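Long-range contacts in putative phosphosugar isomerase (Silicibacter pomeroyi DSS-3, PDB 3FJ1), which is of unknown function but probably binds a phosphosugar or related carbohydrate derivative, perhaps as an isomerase or aminotransferase: residues L124-A129 with I142-E147; E18-L23 with T155-A160; P105-M110 with S130-V135; T59-A64 with A162-L167. All blocks are in the same frame, centred on the assembly; numbering follows the deposited sequence.

Contact 1: residues L124-A129 with I142-E147; sequences LTNDAA and IHAGPE
Polar bonds dominate this contact, and the side chain of Asn126 makes most of them. Its CG stands anti to the backbone N (chi1 -155°), which carries the amide across to the loop 142-147. There ND2 donates to Gly145 O at 2.7 Å, and that oxygen lies almost in the amide plane of Asn126. The other end of the same amide, Asn126 OD1, accepts from Ala144 N at 3.1 Å, with a bent N-H...O angle of 139°, and more weakly from Gly145 N. Ala144 CB lies beside the same oxygen. Donor and acceptor ends are both used, so the rotation of the amide is fixed; an asparagine suits the place because it offers both. At Gly145 the positive phi (75°) suits glycine, and a CB here would run into Pro146 CD. Ile142 N also gives a straight backbone hydrogen bond to Thr125 O at 2.9 Å.

Apolar packing is lighter. Ile142 turns CG2 to Leu124 CB at 4.1 Å, while its CD1 lies beside Asn126 CB.

Within 124-129 the backbone folds back on itself: Thr125 OG1, also bonded to Ser99 O, accepts from Asp127 N in an ST turn, and Asp127 OD1 accepts from Ala129 N in an Asx turn. The whole joins the loops leaving the C-terminal ends of two neighbouring parallel strands, 120-125 and 138-141, in the three-layered alpha-beta-alpha sandwich of an SIS domain.

Contact 2: residues E18-L23 with T155-A160; sequences EAVQRL and TFVTSA
Val20 and Val157 meet at about a right angle, each using one methyl: Val20 CG2, the branch beside its backbone N, touches Val157 CG1, anti to its own, at 3.7 Å. Branched at CB, both valines hold their methyls close to the helix, with few conformations to lose on packing.

On helix 153-171 Thr158 has the largest share of the contact. Its OG1 takes the crowded position between backbone N and carbonyl carbon (chi1 60°) and bonds to Lys154 O one turn back, satisfied within its own helix. This leaves Thr158 CG2 for Ala19 CB at 4.0 Å, whose small size lets the backbones come near: the CA atoms of Val20 and Thr158 are 6.0 Å apart. Leu23 crosses Thr158 obliquely; with CG anti to the backbone N, its CD2 reaches over the backbone to Thr158 O at 3.4 Å.

Over 18-23 and 155-160 the helices run in roughly the same direction, their local axes crossing at -30°, 9.8 Å apart at closest. Helix 8-41 thus packs on a helix of the SIS domain. Leu187 of helix 183-191 touches both valines, Ile142 after strand 138-141 lies against Thr158, and helix 308-326 packs on Val157.

Contact 3: residues P105-M110 with S130-V135; sequences PDIVAM and SPLAGV
The contact between the segments is van der Waals packing, mostly of aliphatic side chains, and Val108 carries most of it, its two methyls spread to different partners. With CG1 anti to the backbone N (chi1 172°), Val108 CG2 comes to lie beside that N and points into the start of the short, weakly bonded helix 131-134, where it meets Leu132 N at 3.7 Å and Pro131 CB at 4.0 Å. Val108 CG1 meets Val135 CG1 at 4.1 Å, the two valines crossing at about a right angle, while Val135 CG2 rests on Val108 O. A beta-branched residue suits a place with partners on two sides, and an alanine here would probably loosen the short helix, since both methyls and their contacts with Pro131, Leu132 and Val135 would be lost.

Leu132, the residue after Pro131, packs on Ile107, the neighbour of Val108. Its CG is anti to the backbone N, which brings Leu132 CD1 to Ile107 CG2 at 4.1 Å and over Ile107 O; the two side chains cross obliquely, and Ile107 extends onward to Val49 of the sheet. Helix 105-116 follows strand 93-99 and leads into strand 120-125, a beta-alpha-beta unit of the SIS domain's three-layered fold, and helix 131-134 in the next connection lies beside it, with Leu132 reaching down to strand 93-99.

The hydrogen bonds hold the short helix itself and tie it to the preceding turn. Ser130 is its N-cap: OG of Ser130 accepts from Ala133 N at 3.2 Å, nearly straight at 168°, and also bonds to Asp127 O. Pro131, lacking an amide hydrogen, fits the first turn. Asp106 forms a salt bridge with Arg213 of the second subunit.

Contact 4: residues T59-A64 with A162-L167; sequences TYLSYA and AGLMLL
Helices 53-69 and 153-171 lie side by side over one face of the parallel sheet in the three-layered alpha-beta-alpha sandwich of the SIS domain. Here their local axes run nearly parallel, crossing at -16° and 10.1 Å apart, and leucines fill the space between them. Leu61, Leu164 and Leu167 share one shape, CG anti to the carbonyl carbon and chi2 near 180°, so that CD1 is the extended branch, anti to CA, and CD2 turns off beside it.

Leu61 lays its two methyls along the backbone of Gly163: CD1 meets Gly163 CA at 3.8 Å, and CD2 meets Leu164 N at 3.7 Å. Glycine suits the place, because a CB would run into Leu61 CD1 as it stands.

Leu164 divides its branches. CD2 touches Ala64 CB at 3.5 Å and also approaches Leu61 CD2, whereas CD1 comes obliquely to the Tyr60 ring, 4.0 Å from Tyr60 OH. A chi1 of -165° sets Tyr60 CG anti to the backbone N and swings the ring to this edge of the interface, where its hydroxyl hydrogen-bonds to Leu306 O. An alanine in place of Leu164 would probably leave Ala64 and Tyr60 poorly packed, since both methyl branches that join them would be gone.

Ala64 is small enough to receive two leucines: its CB also touches Leu167 CD1 at 3.5 Å, and that methyl packs against Leu61 O, 3.9 Å away.

Overall arrangement
The contacts gather round the first parallel sheet of the SIS fold and its helices. Contacts 2 and 4 both use helix 153-171, about two turns apart along it, with centres about 13 Å apart; helix 8-41 flanks it in one and helix 53-69 in the other. Contact 1, its centre about 9 Å from that of contact 2, ties the ends of strands 120-125 and 138-141 to the start of that helix, where Glu147 meets Thr155. Contacts 3 and 4, centres about 20 Å apart, do not touch; contact 3 joins contact 1 through the chain from Ala129 to Ser130. Contacts 1 and 3 interleave and fall wholly between the halves of contacts 2 and 4, so residues distant in sequence meet round one sheet.

Contact 1: residues L124-A129 with I142-E147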
loop_
_atom_site.group_PDB
_atom_site.type_symbol
_atom_site.label_atom_id
_atom_site.label_comp_id
_atom_site.label_asym_id
_atom_site.label_seq_id
_atom_site.Cartn_x
_atom_site.Cartn_y
_atom_site.Cartn_z
ATOM N N LEU A 124 13.443 10.792 10.270
ATOM C CA LEU A 124 13.039 12.076 9.701
ATOM C C LEU A 124 11.810 12.501 10.543
ATOM O O LEU A 124 10.759 11.864 10.495
ATOM C CB LEU A 124 12.649 11.962 8.230
ATOM C CG LEU A 124 13.689 11.378 7.262
ATOM C CD1 LEU A 124 13.220 11.490 5.794
ATOM C CD2 LEU A 124 15.050 11.999 7.439
ATOM N N THR A 125 11.984 13.542 11.344
ATOM C CA THR A 125 10.974 13.937 12.334
ATOM C C THR A 125 11.012 15.432 12.607
ATOM O O THR A 125 12.046 16.088 12.371
ATOM C CB THR A 125 11.127 13.101 13.673
ATOM O OG1 THR A 125 10.093 13.421 14.610
ATOM C CG2 THR A 125 12.454 13.298 14.354
ATOM N N ASN A 126 9.863 15.943 13.064
ATOM C CA ASN A 126 9.715 17.362 13.460
ATOM C C ASN A 126 10.033 17.568 14.954
ATOM O O ASN A 126 9.949 18.694 15.461
ATOM C CB ASN A 126 8.296 17.865 13.130
ATOM C CG ASN A 126 8.228 19.375 12.933
ATOM O OD1 ASN A 126 9.194 20.017 12.481
ATOM N ND2 ASN A 126 7.063 19.961 13.270
ATOM N N ASP A 127 10.341 16.486 15.669
ATOM C CA ASP A 127 10.764 16.593 17.068
ATOM C C ASP A 127 12.021 15.780 17.316
ATOM O O ASP A 127 11.962 14.560 17.518
ATOM C CB ASP A 127 9.641 16.150 18.008
ATOM C CG ASP A 127 9.973 16.413 19.465
ATOM O OD1 ASP A 127 11.139 16.751 19.773
ATOM O OD2 ASP A 127 9.054 16.272 20.297
ATOM N N ALA A 128 13.163 16.459 17.334
ATOM C CA ALA A 128 14.446 15.804 17.571
ATOM C C ALA A 128 14.628 15.222 18.987
ATOM O O ALA A 128 15.601 14.525 19.237
ATOM C CB ALA A 128 15.592 16.777 17.246
ATOM N N ALA A 129 13.735 15.531 19.923
ATOM C CA ALA A 129 13.841 14.991 21.272
ATOM C C ALA A 129 12.804 13.903 21.538
ATOM O O ALA A 129 12.666 13.459 22.672
ATOM C CB ALA A 129 13.723 16.106 22.315
ATOM N N ILE A 142 13.256 17.867 10.375
ATOM C CA ILE A 142 12.636 18.364 9.126
ATOM C C ILE A 142 12.307 19.868 9.092
ATOM O O ILE A 142 11.978 20.419 8.022
ATOM C CB ILE A 142 11.394 17.508 8.729
ATOM C CG1 ILE A 142 10.187 17.761 9.663
ATOM C CG2 ILE A 142 11.829 15.987 8.656
ATOM C CD1 ILE A 142 8.895 17.014 9.260
ATOM N N HIS A 143 12.421 20.542 10.227
ATOM C CA HIS A 143 12.186 21.984 10.280
ATOM C C HIS A 143 10.844 22.449 9.689
ATOM O O HIS A 143 10.774 23.452 8.993
ATOM C CB HIS A 143 13.376 22.729 9.618
ATOM C CG HIS A 143 14.675 22.566 10.342
ATOM N ND1 HIS A 143 15.516 21.491 10.149
ATOM C CD2 HIS A 143 15.271 23.339 11.278
ATOM C CE1 HIS A 143 16.575 21.613 10.926
ATOM N NE2 HIS A 143 16.448 22.728 11.619
ATOM N N ALA A 144 9.783 21.702 9.981
ATOM C CA ALA A 144 8.441 22.025 9.527
ATOM C C ALA A 144 7.862 23.100 10.440
ATOM O O ALA A 144 7.003 23.866 10.016
ATOM C CB ALA A 144 7.553 20.794 9.594
ATOM N N GLY A 145 8.352 23.152 11.679
ATOM C CA GLY A 145 7.797 24.068 12.696
ATOM C C GLY A 145 6.463 23.530 13.190
ATOM O O GLY A 145 6.052 22.441 12.830
ATOM N N PRO A 146 5.782 24.278 14.060
ATOM C CA PRO A 146 4.497 23.784 14.558
ATOM C C PRO A 146 3.428 23.709 13.458
ATOM O O PRO A 146 3.319 24.618 12.633
ATOM C CB PRO A 146 4.105 24.817 15.649
ATOM C CG PRO A 146 4.887 26.052 15.337
ATOM C CD PRO A 146 6.159 25.583 14.626
ATOM N N GLU A 147 2.694 22.610 13.420
ATOM C CA GLU A 147 1.601 22.476 12.471
ATOM C C GLU A 147 0.382 22.795 13.297
ATOM O O GLU A 147 0.299 22.373 14.433
ATOM C CB GLU A 147 1.416 21.038 11.962
ATOM C CG GLU A 147 2.646 20.239 11.487
ATOM C CD GLU A 147 3.240 20.621 10.123
ATOM O OE1 GLU A 147 2.540 20.607 9.047
ATOM O OE2 GLU A 147 4.480 20.871 10.157
#

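Contact 2: residues E18-L23 with T155-A160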
loop_
_atom_site.group_PDB
_atom_site.type_symbol
_atom_site.label_atom_id
_atom_site.label_comp_id
_atom_site.label_asym_id
_atom_site.label_seq_id
_atom_site.Cartn_x
_atom_site.Cartn_y
_atom_site.Cartn_z
ATOM N N GLU A 18 9.191 28.996 2.960
ATOM C CA GLU A 18 10.183 29.388 3.956
ATOM C C GLU A 18 10.586 28.228 4.864
ATOM O O GLU A 18 11.715 28.188 5.346
ATOM C CB GLU A 18 9.673 30.541 4.836
ATOM C CG GLU A 18 10.801 31.381 5.421
ATOM C CD GLU A 18 11.471 32.262 4.368
ATOM O OE1 GLU A 18 10.752 32.684 3.439
ATOM O OE2 GLU A 18 12.693 32.525 4.467
ATOM N N ALA A 19 9.652 27.311 5.116
ATOM C CA ALA A 19 9.937 26.124 5.913
ATOM C C ALA A 19 11.006 25.306 5.186
ATOM O O ALA A 19 11.976 24.867 5.786
ATOM C CB ALA A 19 8.673 25.279 6.112
ATOM N N VAL A 20 10.805 25.070 3.887
ATOM C CA VAL A 20 11.815 24.389 3.069
ATOM C C VAL A 20 13.148 25.137 3.094
ATOM O O VAL A 20 14.209 24.531 3.173
ATOM C CB VAL A 20 11.288 24.160 1.624
ATOM C CG1 VAL A 20 12.377 23.617 0.720
ATOM C CG2 VAL A 20 10.068 23.206 1.655
ATOM N N GLN A 21 13.091 26.464 3.041
ATOM C CA GLN A 21 14.306 27.271 3.113
ATOM C C GLN A 21 15.033 27.045 4.433
ATOM O O GLN A 21 16.252 26.879 4.429
ATOM C CB GLN A 21 14.020 28.765 2.920
ATOM C CG GLN A 21 15.266 29.640 2.796
ATOM C CD GLN A 21 16.113 29.239 1.615
ATOM O OE1 GLN A 21 17.183 28.637 1.778
ATOM N NE2 GLN A 21 15.613 29.478 0.422
ATOM N N ARG A 22 14.296 26.976 5.536
ATOM C CA ARG A 22 14.922 26.743 6.848
ATOM C C ARG A 22 15.562 25.369 6.906
ATOM O O ARG A 22 16.645 25.227 7.424
ATOM C CB ARG A 22 13.935 26.924 8.003
ATOM C CG ARG A 22 13.536 28.366 8.205
ATOM C CD ARG A 22 12.696 28.570 9.442
ATOM N NE ARG A 22 12.024 29.864 9.352
ATOM C CZ ARG A 22 10.853 30.065 8.738
ATOM N NH1 ARG A 22 10.209 29.062 8.138
ATOM N NH2 ARG A 22 10.329 31.279 8.712
ATOM N N LEU A 23 14.886 24.367 6.346
ATOM C CA LEU A 23 15.414 23.005 6.296
ATOM C C LEU A 23 16.694 22.968 5.442
ATOM O O LEU A 23 17.679 22.398 5.843
ATOM C CB LEU A 23 14.341 22.044 5.749
ATOM C CG LEU A 23 14.822 20.620 5.492
ATOM C CD1 LEU A 23 15.408 19.972 6.751
ATOM C CD2 LEU A 23 13.648 19.867 4.890
ATOM N N THR A 155 4.666 19.362 7.159
ATOM C CA THR A 155 5.251 18.091 7.549
ATOM C C THR A 155 5.451 17.194 6.328
ATOM O O THR A 155 6.510 16.600 6.162
ATOM C CB THR A 155 4.389 17.392 8.617
ATOM O OG1 THR A 155 4.525 18.096 9.862
ATOM C CG2 THR A 155 4.843 15.946 8.831
ATOM N N PHE A 156 4.426 17.064 5.480
ATOM C CA PHE A 156 4.606 16.248 4.261
ATOM C C PHE A 156 5.763 16.762 3.373
ATOM O O PHE A 156 6.668 16.006 3.005
ATOM C CB PHE A 156 3.323 16.180 3.438
ATOM C CG PHE A 156 3.466 15.297 2.239
ATOM C CD1 PHE A 156 3.236 13.949 2.341
ATOM C CD2 PHE A 156 3.965 15.792 1.043
ATOM C CE1 PHE A 156 3.397 13.112 1.258
ATOM C CE2 PHE A 156 4.138 14.945 -0.077
ATOM C CZ PHE A 156 3.863 13.584 0.050
ATOM N N VAL A 157 5.716 18.047 3.040
ATOM C CA VAL A 157 6.706 18.644 2.126
ATOM C C VAL A 157 8.107 18.568 2.681
ATOM O O VAL A 157 8.993 18.066 2.004
ATOM C CB VAL A 157 6.313 20.076 1.688
ATOM C CG1 VAL A 157 7.427 20.706 0.871
ATOM C CG2 VAL A 157 4.992 20.044 0.876
ATOM N N THR A 158 8.307 19.024 3.917
ATOM C CA THR A 158 9.635 19.012 4.539
ATOM C C THR A 158 10.182 17.599 4.805
ATOM O O THR A 158 11.388 17.376 4.674
ATOM C CB THR A 158 9.702 19.842 5.844
ATOM O OG1 THR A 158 8.780 19.332 6.812
ATOM C CG2 THR A 158 9.427 21.340 5.565
ATOM N N SER A 159 9.309 16.656 5.153
ATOM C CA SER A 159 9.732 15.250 5.314
ATOM C C SER A 159 10.338 14.735 3.999
ATOM O O SER A 159 11.430 14.119 3.966
ATOM C CB SER A 159 8.570 14.365 5.776
ATOM O OG SER A 159 8.177 14.653 7.131
ATOM N N ALA A 160 9.603 14.947 2.902
ATOM C CA ALA A 160 10.058 14.525 1.619
ATOM C C ALA A 160 11.347 15.237 1.208
ATOM O O ALA A 160 12.276 14.585 0.731
ATOM C CB ALA A 160 8.935 14.672 0.545
#

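Contact 3: residues P105-M110 with S130-V135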
loop_
_atom_site.group_PDB
_atom_site.type_symbol
_atom_site.label_atom_id
_atom_site.label_comp_id
_atom_site.label_asym_id
_atom_site.label_seq_id
_atom_site.Cartn_x
_atom_site.Cartn_y
_atom_site.Cartn_z
ATOM N N PRO A 105 4.040 4.507 19.399
ATOM C CA PRO A 105 4.704 3.329 19.926
ATOM C C PRO A 105 5.059 2.282 18.868
ATOM O O PRO A 105 6.104 1.665 18.968
ATOM C CB PRO A 105 3.689 2.775 20.941
ATOM C CG PRO A 105 2.886 3.972 21.347
ATOM C CD PRO A 105 2.798 4.816 20.133
ATOM N N ASP A 106 4.185 2.061 17.891
ATOM C CA ASP A 106 4.476 1.112 16.823
ATOM C C ASP A 106 5.686 1.516 15.979
ATOM O O ASP A 106 6.539 0.693 15.683
ATOM C CB ASP A 106 3.257 0.914 15.921
ATOM C CG ASP A 106 2.182 0.060 16.562
ATOM O OD1 ASP A 106 2.360 -0.410 17.714
ATOM O OD2 ASP A 106 1.142 -0.114 15.901
ATOM N N ILE A 107 5.745 2.786 15.590
ATOM C CA ILE A 107 6.869 3.293 14.788
ATOM C C ILE A 107 8.185 3.222 15.590
ATOM O O ILE A 107 9.225 2.843 15.061
ATOM C CB ILE A 107 6.559 4.712 14.246
ATOM C CG1 ILE A 107 5.272 4.702 13.397
ATOM C CG2 ILE A 107 7.732 5.313 13.483
ATOM C CD1 ILE A 107 5.232 3.705 12.256
ATOM N N VAL A 108 8.108 3.548 16.871
ATOM C CA VAL A 108 9.256 3.487 17.771
ATOM C C VAL A 108 9.722 2.034 17.923
ATOM O O VAL A 108 10.930 1.750 17.844
ATOM C CB VAL A 108 8.913 4.141 19.147
ATOM C CG1 VAL A 108 10.022 3.911 20.167
ATOM C CG2 VAL A 108 8.678 5.652 18.981
ATOM N N ALA A 109 8.772 1.104 18.089
ATOM C CA ALA A 109 9.095 -0.313 18.270
ATOM C C ALA A 109 9.765 -0.929 17.047
ATOM O O ALA A 109 10.715 -1.682 17.185
ATOM C CB ALA A 109 7.871 -1.125 18.653
HETATM N N MSE A 110 9.240 -0.626 15.866
HETATM C CA MSE A 110 9.769 -1.167 14.640
HETATM C C MSE A 110 11.171 -0.596 14.395
HETATM O O MSE A 110 12.106 -1.341 14.022
HETATM C CB MSE A 110 8.804 -0.878 13.500
HETATM C CG MSE A 110 9.157 -1.514 12.190
HETATM SE SE MSE A 110 9.013 -3.481 12.109
HETATM C CE MSE A 110 10.878 -3.668 12.478
ATOM N N SER A 130 12.129 13.440 20.480
ATOM C CA SER A 130 11.072 12.437 20.593
ATOM C C SER A 130 11.563 11.040 20.935
ATOM O O SER A 130 12.747 10.736 20.809
ATOM C CB SER A 130 10.357 12.342 19.254
ATOM O OG SER A 130 11.278 11.883 18.300
ATOM N N PRO A 131 10.648 10.176 21.386
ATOM C CA PRO A 131 10.980 8.768 21.590
ATOM C C PRO A 131 11.669 8.111 20.361
ATOM O O PRO A 131 12.629 7.370 20.521
ATOM C CB PRO A 131 9.614 8.140 21.903
ATOM C CG PRO A 131 8.868 9.251 22.585
ATOM C CD PRO A 131 9.276 10.491 21.833
ATOM N N LEU A 132 11.193 8.409 19.154
ATOM C CA LEU A 132 11.775 7.884 17.920
ATOM C C LEU A 132 13.215 8.336 17.767
ATOM O O LEU A 132 14.084 7.527 17.457
ATOM C CB LEU A 132 10.959 8.352 16.707
ATOM C CG LEU A 132 11.372 7.782 15.338
ATOM C CD1 LEU A 132 11.312 6.216 15.304
ATOM C CD2 LEU A 132 10.473 8.405 14.215
ATOM N N ALA A 133 13.470 9.625 17.977
ATOM C CA ALA A 133 14.828 10.120 17.926
ATOM C C ALA A 133 15.697 9.260 18.836
ATOM O O ALA A 133 16.815 8.865 18.470
ATOM C CB ALA A 133 14.899 11.594 18.328
ATOM N N GLY A 134 15.169 8.927 20.009
ATOM C CA GLY A 134 15.916 8.185 21.001
ATOM C C GLY A 134 16.297 6.777 20.656
ATOM O O GLY A 134 17.219 6.228 21.263
ATOM N N VAL A 135 15.592 6.173 19.699
ATOM C CA VAL A 135 15.915 4.807 19.241
ATOM C C VAL A 135 16.605 4.784 17.865
ATOM O O VAL A 135 16.829 3.699 17.297
ATOM C CB VAL A 135 14.671 3.870 19.262
ATOM C CG1 VAL A 135 14.064 3.785 20.708
ATOM C CG2 VAL A 135 13.618 4.298 18.227
#

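Contact 4: residues T59-A64 with A162-L167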
loop_
_atom_site.group_PDB
_atom_site.type_symbol
_atom_site.label_atom_id
_atom_site.label_comp_id
_atom_site.label_asym_id
_atom_site.label_seq_id
_atom_site.Cartn_x
_atom_site.Cartn_y
_atom_site.Cartn_z
ATOM N N THR A 59 6.708 6.177 0.413
ATOM C CA THR A 59 6.514 5.720 -0.958
ATOM C C THR A 59 7.295 6.594 -1.935
ATOM O O THR A 59 7.995 6.084 -2.815
ATOM C CB THR A 59 5.031 5.713 -1.323
ATOM O OG1 THR A 59 4.339 4.828 -0.427
ATOM C CG2 THR A 59 4.809 5.299 -2.811
ATOM N N TYR A 60 7.180 7.910 -1.773
ATOM C CA TYR A 60 7.935 8.890 -2.555
ATOM C C TYR A 60 9.453 8.601 -2.479
ATOM O O TYR A 60 10.118 8.435 -3.502
ATOM C CB TYR A 60 7.577 10.282 -2.033
ATOM C CG TYR A 60 7.937 11.479 -2.879
ATOM C CD1 TYR A 60 9.022 11.490 -3.732
ATOM C CD2 TYR A 60 7.238 12.675 -2.716
ATOM C CE1 TYR A 60 9.371 12.638 -4.449
ATOM C CE2 TYR A 60 7.594 13.809 -3.412
ATOM C CZ TYR A 60 8.643 13.788 -4.274
ATOM O OH TYR A 60 8.957 14.923 -4.948
ATOM N N LEU A 61 9.968 8.451 -1.264
ATOM C CA LEU A 61 11.371 8.190 -1.064
ATOM C C LEU A 61 11.829 6.802 -1.544
ATOM O O LEU A 61 12.997 6.668 -1.898
ATOM C CB LEU A 61 11.751 8.422 0.386
ATOM C CG LEU A 61 11.544 9.865 0.911
ATOM C CD1 LEU A 61 11.927 9.912 2.420
ATOM C CD2 LEU A 61 12.310 10.901 0.079
ATOM N N SER A 62 10.917 5.827 -1.603
ATOM C CA SER A 62 11.241 4.504 -2.120
ATOM C C SER A 62 11.509 4.604 -3.619
ATOM O O SER A 62 12.513 4.089 -4.107
ATOM C CB SER A 62 10.131 3.500 -1.819
ATOM O OG SER A 62 9.943 3.412 -0.428
ATOM N N TYR A 63 10.639 5.291 -4.357
ATOM C CA TYR A 63 10.912 5.534 -5.784
ATOM C C TYR A 63 12.232 6.277 -5.972
ATOM O O TYR A 63 13.052 5.896 -6.822
ATOM C CB TYR A 63 9.794 6.333 -6.451
ATOM C CG TYR A 63 8.663 5.455 -6.872
ATOM C CD1 TYR A 63 8.765 4.677 -8.022
ATOM C CD2 TYR A 63 7.508 5.356 -6.097
ATOM C CE1 TYR A 63 7.735 3.823 -8.411
ATOM C CE2 TYR A 63 6.441 4.525 -6.493
ATOM C CZ TYR A 63 6.577 3.748 -7.636
ATOM O OH TYR A 63 5.535 2.902 -7.984
ATOM N N ALA A 64 12.439 7.329 -5.179
ATOM C CA ALA A 64 13.646 8.148 -5.275
ATOM C C ALA A 64 14.894 7.307 -5.019
ATOM O O ALA A 64 15.859 7.401 -5.739
ATOM C CB ALA A 64 13.584 9.349 -4.273
ATOM N N ALA A 162 13.663 16.579 3.187
ATOM C CA ALA A 162 14.730 16.017 4.029
ATOM C C ALA A 162 15.266 14.701 3.463
ATOM O O ALA A 162 16.495 14.510 3.373
ATOM C CB ALA A 162 14.284 15.855 5.481
ATOM N N GLY A 163 14.356 13.778 3.136
ATOM C CA GLY A 163 14.734 12.492 2.535
ATOM C C GLY A 163 15.419 12.660 1.184
ATOM O O GLY A 163 16.411 11.984 0.892
ATOM N N LEU A 164 14.914 13.567 0.360
ATOM C CA LEU A 164 15.530 13.836 -0.946
ATOM C C LEU A 164 16.936 14.435 -0.825
ATOM O O LEU A 164 17.811 14.089 -1.614
ATOM C CB LEU A 164 14.624 14.695 -1.854
ATOM C CG LEU A 164 13.368 13.983 -2.412
ATOM C CD1 LEU A 164 12.469 15.037 -3.054
ATOM C CD2 LEU A 164 13.635 12.765 -3.377
HETATM N N MSE A 165 17.127 15.345 0.131
HETATM C CA MSE A 165 18.457 15.959 0.429
HETATM C C MSE A 165 19.445 14.858 0.800
HETATM O O MSE A 165 20.573 14.830 0.318
HETATM C CB MSE A 165 18.356 16.957 1.587
HETATM C CG MSE A 165 17.678 18.279 1.235
HETATM SE SE MSE A 165 17.282 19.308 2.862
HETATM C CE MSE A 165 19.082 19.769 3.523
ATOM N N LEU A 166 18.993 13.906 1.608
ATOM C CA LEU A 166 19.859 12.822 2.064
ATOM C C LEU A 166 20.258 11.972 0.884
ATOM O O LEU A 166 21.436 11.698 0.678
ATOM C CB LEU A 166 19.141 11.982 3.129
ATOM C CG LEU A 166 19.878 10.809 3.779
ATOM C CD1 LEU A 166 21.149 11.288 4.517
ATOM C CD2 LEU A 166 18.897 10.042 4.727
ATOM N N LEU A 167 19.273 11.588 0.072
ATOM C CA LEU A 167 19.528 10.776 -1.103
ATOM C C LEU A 167 20.429 11.486 -2.120
ATOM O O LEU A 167 21.271 10.855 -2.755
ATOM C CB LEU A 167 18.212 10.372 -1.764
ATOM C CG LEU A 167 17.330 9.409 -0.974
ATOM C CD1 LEU A 167 15.982 9.195 -1.675
ATOM C CD2 LEU A 167 18.063 8.122 -0.746
#